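Local coordinates for protein cellobiose 2-epimerase (Spirochaeta thermophila DSM 6192, PDB 5ZIG) that probably interconverts cellobiose and 4-O-beta-D-glucosyl-D-mannose by reversibly epimerising C2 of the reducing-end sugar, at residues F29-Q34 with L80-N85; G101-V106 with F168-S173; A128-H133 with F205-E210; A289-L292 with S298-N301. All coordinates share one frame; numbering follows the deposited sequence.

Contact 1 of 4, residues F29-Q34 with L80-N85; sequences FWLGQQ and LEAAGN
OE1 of Gln34 takes a hydrogen bond from ND2 of Asn85 at 2.9 Å, joining the turn that follows helix 7-31 to helix 77-94 in the (alpha/alpha)6 barrel expected of this epimerase family. ND2 lies in the Gln34 carbonyl plane, on a lone pair, whereas OE1 sits 22° out of the Asn85 amide plane, and the bond is moderately bent. With CG beside the backbone N (chi1 -46°) and the chain extended beyond it, Gln34 carries its amide across to the helix, running antiparallel past Asn85. Asn85 is anchored at its other end too, where OD1 accepts from the backbone N of Gly40. An amide suits position 34 because it can give as well as take: an alanine here would probably leave Asn85 ND2 without this acceptor and Leu31 O without its side-chain donor. Small Ala82, directed at the turn, lets the backbones come close, with Leu31 CA and Ala82 CA 6.9 Å apart. Its CB meets Leu31 CD2 at 3.7 Å, and Phe67 of helix 57-73 touches both residues. The Gln34 amide is fixed against rotation by NE2, which donates almost straight to a lone pair of Leu31 O at 3.2 Å.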
loop_
_atom_site.group_PDB
_atom_site.type_symbol
_atom_site.label_atom_id
_atom_site.label_comp_id
_atom_site.label_asym_id
_atom_site.label_seq_id
_atom_site.Cartn_x
_atom_site.Cartn_y
_atom_site.Cartn_z
ATOM N N PHE A 29 -4.641 -9.679 -16.302
ATOM C CA PHE A 29 -5.278 -8.451 -16.743
ATOM C C PHE A 29 -4.245 -7.341 -16.888
ATOM O O PHE A 29 -4.247 -6.613 -17.884
ATOM C CB PHE A 29 -6.382 -8.064 -15.762
ATOM C CG PHE A 29 -6.953 -6.690 -15.976
ATOM C CD1 PHE A 29 -8.145 -6.524 -16.684
ATOM C CD2 PHE A 29 -6.354 -5.579 -15.413
ATOM C CE1 PHE A 29 -8.708 -5.267 -16.845
ATOM C CE2 PHE A 29 -6.897 -4.312 -15.591
ATOM C CZ PHE A 29 -8.086 -4.170 -16.308
ATOM N N TRP A 30 -3.330 -7.216 -15.925
ATOM C CA TRP A 30 -2.357 -6.128 -16.004
ATOM C C TRP A 30 -1.312 -6.401 -17.074
ATOM O O TRP A 30 -0.876 -5.468 -17.756
ATOM C CB TRP A 30 -1.722 -5.892 -14.637
ATOM C CG TRP A 30 -2.707 -5.297 -13.709
ATOM C CD1 TRP A 30 -3.289 -5.900 -12.626
ATOM C CD2 TRP A 30 -3.275 -3.981 -13.794
ATOM N NE1 TRP A 30 -4.173 -5.031 -12.026
ATOM C CE2 TRP A 30 -4.171 -3.843 -12.717
ATOM C CE3 TRP A 30 -3.093 -2.894 -14.666
ATOM C CZ2 TRP A 30 -4.905 -2.666 -12.498
ATOM C CZ3 TRP A 30 -3.810 -1.724 -14.435
ATOM C CH2 TRP A 30 -4.700 -1.622 -13.363
ATOM N N LEU A 31 -0.933 -7.668 -17.257
ATOM C CA LEU A 31 0.008 -8.028 -18.310
ATOM C C LEU A 31 -0.471 -7.550 -19.662
ATOM O O LEU A 31 0.348 -7.223 -20.527
ATOM C CB LEU A 31 0.216 -9.543 -18.362
ATOM C CG LEU A 31 1.312 -10.144 -17.488
ATOM C CD1 LEU A 31 1.379 -11.663 -17.677
ATOM C CD2 LEU A 31 2.631 -9.502 -17.795
ATOM N N GLY A 32 -1.792 -7.519 -19.870
ATOM C CA GLY A 32 -2.357 -7.019 -21.100
ATOM C C GLY A 32 -2.535 -5.518 -21.172
ATOM O O GLY A 32 -3.242 -5.047 -22.065
ATOM N N GLN A 33 -1.929 -4.745 -20.266
ATOM C CA GLN A 33 -2.111 -3.294 -20.226
ATOM C C GLN A 33 -0.789 -2.536 -20.332
ATOM O O GLN A 33 -0.704 -1.390 -19.886
ATOM C CB GLN A 33 -2.838 -2.863 -18.952
ATOM C CG GLN A 33 -4.115 -3.610 -18.669
ATOM C CD GLN A 33 -5.280 -3.044 -19.414
ATOM O OE1 GLN A 33 -5.116 -2.207 -20.303
ATOM N NE2 GLN A 33 -6.475 -3.482 -19.056
ATOM N N GLN A 34 0.246 -3.167 -20.876
ATOM C CA GLN A 34 1.508 -2.504 -21.144
ATOM C C GLN A 34 1.438 -1.760 -22.482
ATOM O O GLN A 34 0.898 -2.272 -23.467
ATOM C CB GLN A 34 2.636 -3.536 -21.159
ATOM C CG GLN A 34 2.582 -4.522 -19.984
ATOM C CD GLN A 34 3.745 -5.484 -19.978
ATOM O OE1 GLN A 34 4.897 -5.090 -19.758
ATOM N NE2 GLN A 34 3.455 -6.759 -20.218
ATOM N N LEU A 80 8.958 -11.023 -15.143
ATOM C CA LEU A 80 10.198 -10.272 -15.149
ATOM C C LEU A 80 10.183 -9.253 -16.285
ATOM O O LEU A 80 10.553 -8.091 -16.093
ATOM C CB LEU A 80 11.387 -11.229 -15.255
ATOM C CG LEU A 80 12.796 -10.670 -15.268
ATOM C CD1 LEU A 80 13.053 -9.760 -14.069
ATOM C CD2 LEU A 80 13.789 -11.811 -15.301
ATOM N N GLU A 81 9.695 -9.662 -17.459
ATOM C CA GLU A 81 9.585 -8.755 -18.601
ATOM C C GLU A 81 8.727 -7.538 -18.272
ATOM O O GLU A 81 9.120 -6.391 -18.534
ATOM C CB GLU A 81 9.016 -9.512 -19.810
ATOM C CG GLU A 81 10.011 -10.500 -20.397
ATOM C CD GLU A 81 9.366 -11.622 -21.193
ATOM O OE1 GLU A 81 8.117 -11.758 -21.162
ATOM O OE2 GLU A 81 10.120 -12.377 -21.845
ATOM N N ALA A 82 7.533 -7.767 -17.728
ATOM C CA ALA A 82 6.684 -6.651 -17.330
ATOM C C ALA A 82 7.373 -5.799 -16.279
ATOM O O ALA A 82 7.318 -4.566 -16.335
ATOM C CB ALA A 82 5.335 -7.164 -16.816
ATOM N N ALA A 83 8.042 -6.440 -15.317
ATOM C CA ALA A 83 8.798 -5.682 -14.330
ATOM C C ALA A 83 9.854 -4.817 -15.016
ATOM O O ALA A 83 9.958 -3.619 -14.741
ATOM C CB ALA A 83 9.429 -6.626 -13.312
ATOM N N GLY A 84 10.638 -5.414 -15.915
ATOM C CA GLY A 84 11.609 -4.639 -16.672
ATOM C C GLY A 84 10.967 -3.500 -17.437
ATOM O O GLY A 84 11.529 -2.403 -17.520
ATOM N N ASN A 85 9.775 -3.741 -17.999
ATOM C CA ASN A 85 9.063 -2.674 -18.694
ATOM C C ASN A 85 8.724 -1.553 -17.732
ATOM O O ASN A 85 8.952 -0.374 -18.024
ATOM C CB ASN A 85 7.790 -3.204 -19.361
ATOM C CG ASN A 85 6.947 -2.087 -19.969
ATOM O OD1 ASN A 85 7.480 -1.079 -20.451
ATOM N ND2 ASN A 85 5.635 -2.252 -19.945
#

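Contact 2 of 4, residues G101-V106 with F168-S173; sequences GFFWSV and FTEDWS
A type I turn from Thr169 to Trp172 brings its residues alongside the loop at 101-106, with Glu170 CA 7.8 Å from Phe103 CA and Trp172 CA 8.8 Å from Gly101 CA. From this turn Glu170 reaches across fully extended, its CG anti to the backbone N (chi1 -179°), and sets OE2 at the edge of the Phe103 ring, 3.5 Å from CE1. Carboxylate and ring planes stand 69° apart, and the oxygen lies near the ring plane, where the aromatic hydrogens carry partial positive charge. The same OE2 forms a salt bridge with Arg115, its main polar partner. A leucine in its place would probably leave Arg115 without this countercharge and the Phe103 edge without its oxygen neighbour. Gly101 suits its place twice over: its phi is positive, and a CB would fall about 2.7 Å from Trp172 CZ2. Its CA instead sits at the indole edge, 4.2 Å from Trp172 NE1, which donates to the carbonyl of neighbouring Arg100. Within the turn, Asp171 OD1 gathers three donors, Thr169 OG1, Ser173 OG and Ser173 N. An Asx turn thus overlaps the type I turn, probably stiffening the loop between strands 167-168 and 175-176, one of the inter-helix connections of the (alpha/alpha)6 barrel expected of this family.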
loop_
_atom_site.group_PDB
_atom_site.type_symbol
_atom_site.label_atom_id
_atom_site.label_comp_id
_atom_site.label_asym_id
_atom_site.label_seq_id
_atom_site.Cartn_x
_atom_site.Cartn_y
_atom_site.Cartn_z
ATOM N N GLY A 101 15.307 12.168 -7.635
ATOM C CA GLY A 101 13.943 11.789 -7.296
ATOM C C GLY A 101 13.116 11.563 -8.558
ATOM O O GLY A 101 13.615 11.561 -9.684
ATOM N N PHE A 102 11.815 11.394 -8.348
ATOM C CA PHE A 102 10.901 11.015 -9.415
ATOM C C PHE A 102 9.773 12.030 -9.533
ATOM O O PHE A 102 9.219 12.478 -8.521
ATOM C CB PHE A 102 10.343 9.582 -9.173
ATOM C CG PHE A 102 11.419 8.523 -9.188
ATOM C CD1 PHE A 102 12.190 8.289 -8.062
ATOM C CD2 PHE A 102 11.708 7.828 -10.339
ATOM C CE1 PHE A 102 13.201 7.365 -8.086
ATOM C CE2 PHE A 102 12.726 6.919 -10.368
ATOM C CZ PHE A 102 13.470 6.682 -9.233
ATOM N N PHE A 103 9.464 12.409 -10.777
ATOM C CA PHE A 103 8.296 13.239 -11.057
ATOM C C PHE A 103 6.994 12.533 -10.664
ATOM O O PHE A 103 6.894 11.306 -10.681
ATOM C CB PHE A 103 8.221 13.582 -12.548
ATOM C CG PHE A 103 9.410 14.300 -13.079
ATOM C CD1 PHE A 103 9.762 15.545 -12.582
ATOM C CD2 PHE A 103 10.162 13.754 -14.110
ATOM C CE1 PHE A 103 10.863 16.213 -13.093
ATOM C CE2 PHE A 103 11.261 14.421 -14.623
ATOM C CZ PHE A 103 11.608 15.645 -14.117
ATOM N N TRP A 104 5.971 13.337 -10.366
ATOM C CA TRP A 104 4.658 12.830 -9.975
ATOM C C TRP A 104 3.926 12.165 -11.145
ATOM O O TRP A 104 3.281 11.120 -10.971
ATOM C CB TRP A 104 3.829 13.989 -9.399
ATOM C CG TRP A 104 2.462 13.604 -9.007
ATOM C CD1 TRP A 104 1.304 14.065 -9.555
ATOM C CD2 TRP A 104 2.087 12.729 -7.940
ATOM N NE1 TRP A 104 0.228 13.494 -8.926
ATOM C CE2 TRP A 104 0.678 12.678 -7.928
ATOM C CE3 TRP A 104 2.808 11.950 -7.016
ATOM C CZ2 TRP A 104 -0.038 11.884 -7.033
ATOM C CZ3 TRP A 104 2.094 11.171 -6.112
ATOM C CH2 TRP A 104 0.669 11.139 -6.140
ATOM N N SER A 105 4.013 12.756 -12.332
ATOM C CA SER A 105 3.331 12.161 -13.472
ATOM C C SER A 105 4.043 12.621 -14.731
ATOM O O SER A 105 4.703 13.661 -14.743
ATOM C CB SER A 105 1.855 12.555 -13.528
ATOM O OG SER A 105 1.709 13.967 -13.526
ATOM N N VAL A 106 3.906 11.824 -15.785
ATOM C CA VAL A 106 4.403 12.191 -17.096
ATOM C C VAL A 106 3.318 11.917 -18.121
ATOM O O VAL A 106 2.324 11.243 -17.847
ATOM C CB VAL A 106 5.728 11.478 -17.457
ATOM C CG1 VAL A 106 6.790 11.655 -16.341
ATOM C CG2 VAL A 106 5.488 10.006 -17.734
ATOM N N PHE A 168 7.702 18.500 -2.246
ATOM C CA PHE A 168 8.656 19.548 -2.560
ATOM C C PHE A 168 8.523 19.951 -4.020
ATOM O O PHE A 168 8.031 19.195 -4.865
ATOM C CB PHE A 168 10.107 19.111 -2.269
ATOM C CG PHE A 168 10.445 19.061 -0.813
ATOM C CD1 PHE A 168 10.135 17.938 -0.053
ATOM C CD2 PHE A 168 11.068 20.136 -0.198
ATOM C CE1 PHE A 168 10.455 17.894 1.306
ATOM C CE2 PHE A 168 11.378 20.101 1.149
ATOM C CZ PHE A 168 11.061 18.985 1.906
ATOM N N THR A 169 8.979 21.176 -4.298
ATOM C CA THR A 169 9.152 21.662 -5.652
ATOM C C THR A 169 10.153 20.788 -6.404
ATOM O O THR A 169 10.896 19.989 -5.817
ATOM C CB THR A 169 9.640 23.110 -5.640
ATOM O OG1 THR A 169 10.704 23.245 -4.686
ATOM C CG2 THR A 169 8.509 24.066 -5.272
ATOM N N GLU A 170 10.189 20.976 -7.725
ATOM C CA GLU A 170 10.984 20.101 -8.576
ATOM C C GLU A 170 12.437 20.020 -8.101
ATOM O O GLU A 170 13.004 18.924 -7.995
ATOM C CB GLU A 170 10.900 20.576 -10.030
ATOM C CG GLU A 170 11.688 19.703 -10.989
ATOM C CD GLU A 170 11.620 20.189 -12.425
ATOM O OE1 GLU A 170 11.020 21.262 -12.664
ATOM O OE2 GLU A 170 12.177 19.496 -13.309
ATOM N N ASP A 171 13.041 21.171 -7.759
ATOM C CA ASP A 171 14.439 21.232 -7.350
ATOM C C ASP A 171 14.667 20.808 -5.904
ATOM O O ASP A 171 15.797 20.929 -5.417
ATOM C CB ASP A 171 14.995 22.651 -7.574
ATOM C CG ASP A 171 14.227 23.724 -6.800
ATOM O OD1 ASP A 171 13.559 23.397 -5.788
ATOM O OD2 ASP A 171 14.296 24.906 -7.193
ATOM N N TRP A 172 13.622 20.343 -5.210
ATOM C CA TRP A 172 13.649 19.863 -3.823
ATOM C C TRP A 172 13.987 20.968 -2.826
ATOM O O TRP A 172 14.459 20.683 -1.712
ATOM C CB TRP A 172 14.626 18.694 -3.639
ATOM C CG TRP A 172 14.193 17.358 -4.195
ATOM C CD1 TRP A 172 14.535 16.832 -5.405
ATOM C CD2 TRP A 172 13.385 16.360 -3.541
ATOM N NE1 TRP A 172 13.977 15.584 -5.558
ATOM C CE2 TRP A 172 13.279 15.265 -4.424
ATOM C CE3 TRP A 172 12.763 16.280 -2.289
ATOM C CZ2 TRP A 172 12.550 14.115 -4.110
ATOM C CZ3 TRP A 172 12.034 15.119 -1.977
ATOM C CH2 TRP A 172 11.936 14.067 -2.888
ATOM N N SER A 173 13.738 22.225 -3.184
ATOM C CA SER A 173 14.129 23.346 -2.340
ATOM C C SER A 173 13.031 23.807 -1.392
ATOM O O SER A 173 13.336 24.266 -0.288
ATOM C CB SER A 173 14.538 24.546 -3.209
ATOM O OG SER A 173 13.402 25.231 -3.711
#

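Contact 3 of 4, residues A128-H133 with F205-E210; sequences ALAAYH and FRTTKE
Ala130 and Thr207 bring helices 119-136 and 191-208 together, two neighbouring helices of what is, in this family, an (alpha/alpha)6 barrel. Packing is tightest where the alanine allows it: the two CA atoms stand 6.6 Å apart, and Ala130 CB meets Thr207 OG1 at 3.8 Å. Alanine's single methyl suits so close an approach. Threonine presents two branches here. Its hydroxyl, with OG1 beside the backbone N (chi1 -49°), is satisfied within its own helix by a hydrogen bond with Thr203 O, which permits it to lie against a methyl. Its CG2, anti to that N, extends instead to His133, 4.0 Å from CD2. The methyl meets the imidazole at a slant, and the ring's ND1 is bound to Asp138 O, so the ring has a second anchor just beyond its own helix. Toward solvent the contact gives way to polar groups that do not bridge the pair. Exposed Arg206 pairs with Glu263, and exposed Lys209, with positive phi (58°), ends the helix. Glu210 then occupies the N-cap position of helix 211-228, with OE2 accepting from the backbone N of Arg212. The lysine folds back over the helix end it terminates: its NZ donates a hydrogen bond to Arg206 O at 3.3 Å, tilted 30° from that carbonyl plane.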
loop_
_atom_site.group_PDB
_atom_site.type_symbol
_atom_site.label_atom_id
_atom_site.label_comp_id
_atom_site.label_asym_id
_atom_site.label_seq_id
_atom_site.Cartn_x
_atom_site.Cartn_y
_atom_site.Cartn_z
ATOM N N ALA A 128 9.375 -0.125 -4.617
ATOM C CA ALA A 128 9.357 -0.932 -5.828
ATOM C C ALA A 128 10.749 -1.213 -6.376
ATOM O O ALA A 128 10.963 -2.270 -6.986
ATOM C CB ALA A 128 8.515 -0.252 -6.907
ATOM N N LEU A 129 11.695 -0.280 -6.213
ATOM C CA LEU A 129 13.042 -0.515 -6.727
ATOM C C LEU A 129 13.770 -1.574 -5.923
ATOM O O LEU A 129 14.574 -2.331 -6.478
ATOM C CB LEU A 129 13.849 0.784 -6.717
ATOM C CG LEU A 129 13.542 1.776 -7.837
ATOM C CD1 LEU A 129 13.813 3.200 -7.353
ATOM C CD2 LEU A 129 14.370 1.458 -9.069
ATOM N N ALA A 130 13.518 -1.622 -4.614
ATOM C CA ALA A 130 14.079 -2.674 -3.783
ATOM C C ALA A 130 13.529 -4.035 -4.195
ATOM O O ALA A 130 14.287 -5.003 -4.338
ATOM C CB ALA A 130 13.782 -2.379 -2.309
ATOM N N ALA A 131 12.217 -4.109 -4.440
ATOM C CA ALA A 131 11.626 -5.349 -4.924
ATOM C C ALA A 131 12.238 -5.758 -6.254
ATOM O O ALA A 131 12.571 -6.932 -6.457
ATOM C CB ALA A 131 10.113 -5.182 -5.044
ATOM N N TYR A 132 12.419 -4.788 -7.163
ATOM C CA TYR A 132 12.981 -5.093 -8.472
ATOM C C TYR A 132 14.402 -5.612 -8.347
ATOM O O TYR A 132 14.798 -6.543 -9.058
ATOM C CB TYR A 132 12.954 -3.855 -9.370
ATOM C CG TYR A 132 13.412 -4.165 -10.777
ATOM C CD1 TYR A 132 12.749 -5.120 -11.515
ATOM C CD2 TYR A 132 14.529 -3.550 -11.348
ATOM C CE1 TYR A 132 13.141 -5.454 -12.768
ATOM C CE2 TYR A 132 14.934 -3.879 -12.653
ATOM C CZ TYR A 132 14.214 -4.841 -13.348
ATOM O OH TYR A 132 14.522 -5.235 -14.633
ATOM N N HIS A 133 15.191 -5.002 -7.469
ATOM C CA HIS A 133 16.564 -5.454 -7.268
ATOM C C HIS A 133 16.594 -6.918 -6.835
ATOM O O HIS A 133 17.298 -7.742 -7.436
ATOM C CB HIS A 133 17.256 -4.554 -6.245
ATOM C CG HIS A 133 18.567 -5.090 -5.771
ATOM N ND1 HIS A 133 19.729 -4.937 -6.490
ATOM C CD2 HIS A 133 18.898 -5.790 -4.662
ATOM C CE1 HIS A 133 20.724 -5.517 -5.841
ATOM N NE2 HIS A 133 20.249 -6.034 -4.724
ATOM N N PHE A 205 15.136 -1.954 4.276
ATOM C CA PHE A 205 15.919 -2.569 5.350
ATOM C C PHE A 205 15.964 -4.092 5.222
ATOM O O PHE A 205 17.009 -4.708 5.463
ATOM C CB PHE A 205 15.351 -2.175 6.713
ATOM C CG PHE A 205 16.092 -2.775 7.879
ATOM C CD1 PHE A 205 17.330 -2.284 8.257
ATOM C CD2 PHE A 205 15.545 -3.835 8.595
ATOM C CE1 PHE A 205 18.008 -2.831 9.325
ATOM C CE2 PHE A 205 16.213 -4.388 9.662
ATOM C CZ PHE A 205 17.446 -3.887 10.031
ATOM N N ARG A 206 14.836 -4.719 4.875
ATOM C CA ARG A 206 14.854 -6.157 4.630
ATOM C C ARG A 206 15.842 -6.506 3.527
ATOM O O ARG A 206 16.561 -7.507 3.615
ATOM C CB ARG A 206 13.460 -6.661 4.259
ATOM C CG ARG A 206 13.468 -8.153 3.903
ATOM C CD ARG A 206 12.058 -8.693 3.557
ATOM N NE ARG A 206 11.308 -8.984 4.769
ATOM C CZ ARG A 206 10.359 -8.209 5.272
ATOM N NH1 ARG A 206 10.022 -7.083 4.652
ATOM N NH2 ARG A 206 9.740 -8.570 6.391
ATOM N N THR A 207 15.894 -5.687 2.477
ATOM C CA THR A 207 16.741 -5.961 1.321
ATOM C C THR A 207 18.224 -5.734 1.633
ATOM O O THR A 207 19.081 -6.436 1.087
ATOM C CB THR A 207 16.287 -5.071 0.142
ATOM O OG1 THR A 207 14.854 -5.154 -0.023
ATOM C CG2 THR A 207 16.994 -5.435 -1.175
ATOM N N THR A 208 18.555 -4.783 2.518
ATOM C CA THR A 208 19.946 -4.365 2.703
ATOM C C THR A 208 20.471 -4.436 4.135
ATOM O O THR A 208 21.692 -4.468 4.311
ATOM C CB THR A 208 20.153 -2.917 2.216
ATOM O OG1 THR A 208 19.432 -2.026 3.078
ATOM C CG2 THR A 208 19.685 -2.719 0.781
ATOM N N LYS A 209 19.612 -4.410 5.153
ATOM C CA LYS A 209 20.045 -4.426 6.554
ATOM C C LYS A 209 20.959 -3.249 6.873
ATOM O O LYS A 209 21.813 -3.325 7.765
ATOM C CB LYS A 209 20.736 -5.748 6.918
ATOM C CG LYS A 209 19.784 -6.866 7.327
ATOM C CD LYS A 209 19.130 -7.515 6.119
ATOM C CE LYS A 209 20.175 -7.960 5.092
ATOM N NZ LYS A 209 19.586 -8.689 3.921
ATOM N N GLU A 210 20.794 -2.161 6.137
ATOM C CA GLU A 210 21.581 -0.976 6.404
ATOM C C GLU A 210 21.033 -0.324 7.671
ATOM O O GLU A 210 19.819 -0.108 7.771
ATOM C CB GLU A 210 21.546 -0.038 5.198
ATOM C CG GLU A 210 22.167 1.350 5.403
ATOM C CD GLU A 210 23.567 1.308 5.993
ATOM O OE1 GLU A 210 24.432 0.586 5.439
ATOM O OE2 GLU A 210 23.789 2.001 7.013
#

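Contact 4 of 4, residues A289-L292 with S298-N301; sequences ARAL and SLPN
Leu292 and Leu299 meet methyl to methyl, CD1 of the first lying 3.6 Å from CD2 of the second. Leu292 supplies the reach: with CG anti to the backbone N (chi1 -167°), it sends CD1 from the last part of helix 275-294 against the returning chain, 3.5 Å from Ser298 N and 3.6 Å from Ser298 CA. Leu299 answers with CD2, which rests over the helix backbone 3.8 Å from Leu292 CA and 4.2 Å from Ala291 C. The small Ala291, pointing at the loop, lets that methyl approach; its CB is only a looser neighbour at 4.5 Å. Branched leucines suit this buried site because each can touch backbone and side chain at once. Ser298 turns its own side chain away from the helix, toward Arg313, whose NE is hydrogen-bonded to OG; a small polar residue therefore offers its backbone to the leucine while the hydroxyl is satisfied elsewhere. Farther out, helix 336-352 supplies His340 and Val344 to pack on Leu292, and helix 315-332 backs Leu299 with Val317 and Ala321. Gln318 holds Leu299 O through NE2. Together these make a close chain reversal in which a helix end and the segment leading into strand 302-303 share an apolar core, a helix-to-loop connection within the (alpha/alpha)6 barrel of this epimerase family.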
loop_
_atom_site.group_PDB
_atom_site.type_symbol
_atom_site.label_atom_id
_atom_site.label_comp_id
_atom_site.label_asym_id
_atom_site.label_seq_id
_atom_site.Cartn_x
_atom_site.Cartn_y
_atom_site.Cartn_z
ATOM N N ALA A 289 -12.397 -4.784 14.098
ATOM C CA ALA A 289 -13.221 -5.979 14.106
ATOM C C ALA A 289 -14.640 -5.672 14.557
ATOM O O ALA A 289 -15.586 -6.353 14.138
ATOM C CB ALA A 289 -12.588 -7.039 15.011
ATOM N N ARG A 290 -14.810 -4.670 15.423
ATOM C CA ARG A 290 -16.153 -4.237 15.785
ATOM C C ARG A 290 -16.795 -3.414 14.674
ATOM O O ARG A 290 -18.007 -3.510 14.462
ATOM C CB ARG A 290 -16.122 -3.442 17.097
ATOM C CG ARG A 290 -16.000 -4.310 18.359
ATOM C CD ARG A 290 -16.118 -3.475 19.639
ATOM N NE ARG A 290 -15.153 -2.371 19.687
ATOM C CZ ARG A 290 -14.055 -2.356 20.441
ATOM N NH1 ARG A 290 -13.762 -3.382 21.229
ATOM N NH2 ARG A 290 -13.243 -1.311 20.403
ATOM N N ALA A 291 -16.005 -2.616 13.947
ATOM C CA ALA A 291 -16.549 -1.888 12.806
ATOM C C ALA A 291 -16.999 -2.834 11.696
ATOM O O ALA A 291 -17.974 -2.542 11.002
ATOM C CB ALA A 291 -15.510 -0.887 12.266
ATOM N N LEU A 292 -16.302 -3.962 11.506
ATOM C CA LEU A 292 -16.744 -4.937 10.515
ATOM C C LEU A 292 -18.065 -5.568 10.930
ATOM O O LEU A 292 -18.924 -5.866 10.085
ATOM C CB LEU A 292 -15.675 -6.018 10.329
ATOM C CG LEU A 292 -15.850 -6.933 9.118
ATOM C CD1 LEU A 292 -15.196 -6.314 7.910
ATOM C CD2 LEU A 292 -15.261 -8.315 9.391
ATOM N N SER A 298 -18.074 -6.249 5.960
ATOM C CA SER A 298 -17.174 -5.594 5.022
ATOM C C SER A 298 -16.966 -4.182 5.545
ATOM O O SER A 298 -17.745 -3.696 6.366
ATOM C CB SER A 298 -17.748 -5.587 3.602
ATOM O OG SER A 298 -18.911 -4.792 3.559
ATOM N N LEU A 299 -15.918 -3.516 5.062
ATOM C CA LEU A 299 -15.518 -2.279 5.730
ATOM C C LEU A 299 -15.911 -1.028 4.961
ATOM O O LEU A 299 -15.605 -0.904 3.764
ATOM C CB LEU A 299 -14.010 -2.276 5.971
ATOM C CG LEU A 299 -13.604 -3.075 7.193
ATOM C CD1 LEU A 299 -12.178 -2.698 7.567
ATOM C CD2 LEU A 299 -14.565 -2.781 8.332
ATOM N N PRO A 300 -16.548 -0.074 5.635
ATOM C CA PRO A 300 -16.848 1.217 5.009
ATOM C C PRO A 300 -15.573 1.990 4.703
ATOM O O PRO A 300 -14.483 1.693 5.202
ATOM C CB PRO A 300 -17.702 1.948 6.049
ATOM C CG PRO A 300 -17.575 1.156 7.328
ATOM C CD PRO A 300 -17.124 -0.214 6.982
ATOM N N ASN A 301 -15.728 3.021 3.874
ATOM C CA ASN A 301 -14.538 3.679 3.358
ATOM C C ASN A 301 -13.972 4.678 4.360
ATOM O O ASN A 301 -12.777 4.638 4.678
ATOM C CB ASN A 301 -14.833 4.367 2.035
ATOM C CG ASN A 301 -13.600 5.000 1.451
ATOM O OD1 ASN A 301 -12.498 4.455 1.569
ATOM N ND2 ASN A 301 -13.767 6.150 0.822
#

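How the contacts relate
From the N terminus, contact 1 closes first, joining the end of helix 7-31 to helix 77-94. Contact 2 ties the loop at 101-106 to the one at 168-173, but before it closes the chain has laid down 128-133, which contact 3 joins to 205-210, linking helices 119-136 and 191-208; contacts 2 and 3 therefore cross. Helix 119-136, which carries one side of contact 3, also touches the others: Tyr132 packs on Ala83 and Gly84 of contact 1, and Leu129 on Phe102 of contact 2. Contact 4 closes a loop of only five intervening residues, between helix 275-294 and the segment before strand 302-303, on the opposite side of the chain's centre, its nearest atoms about 17 Å from contacts 1 and 2.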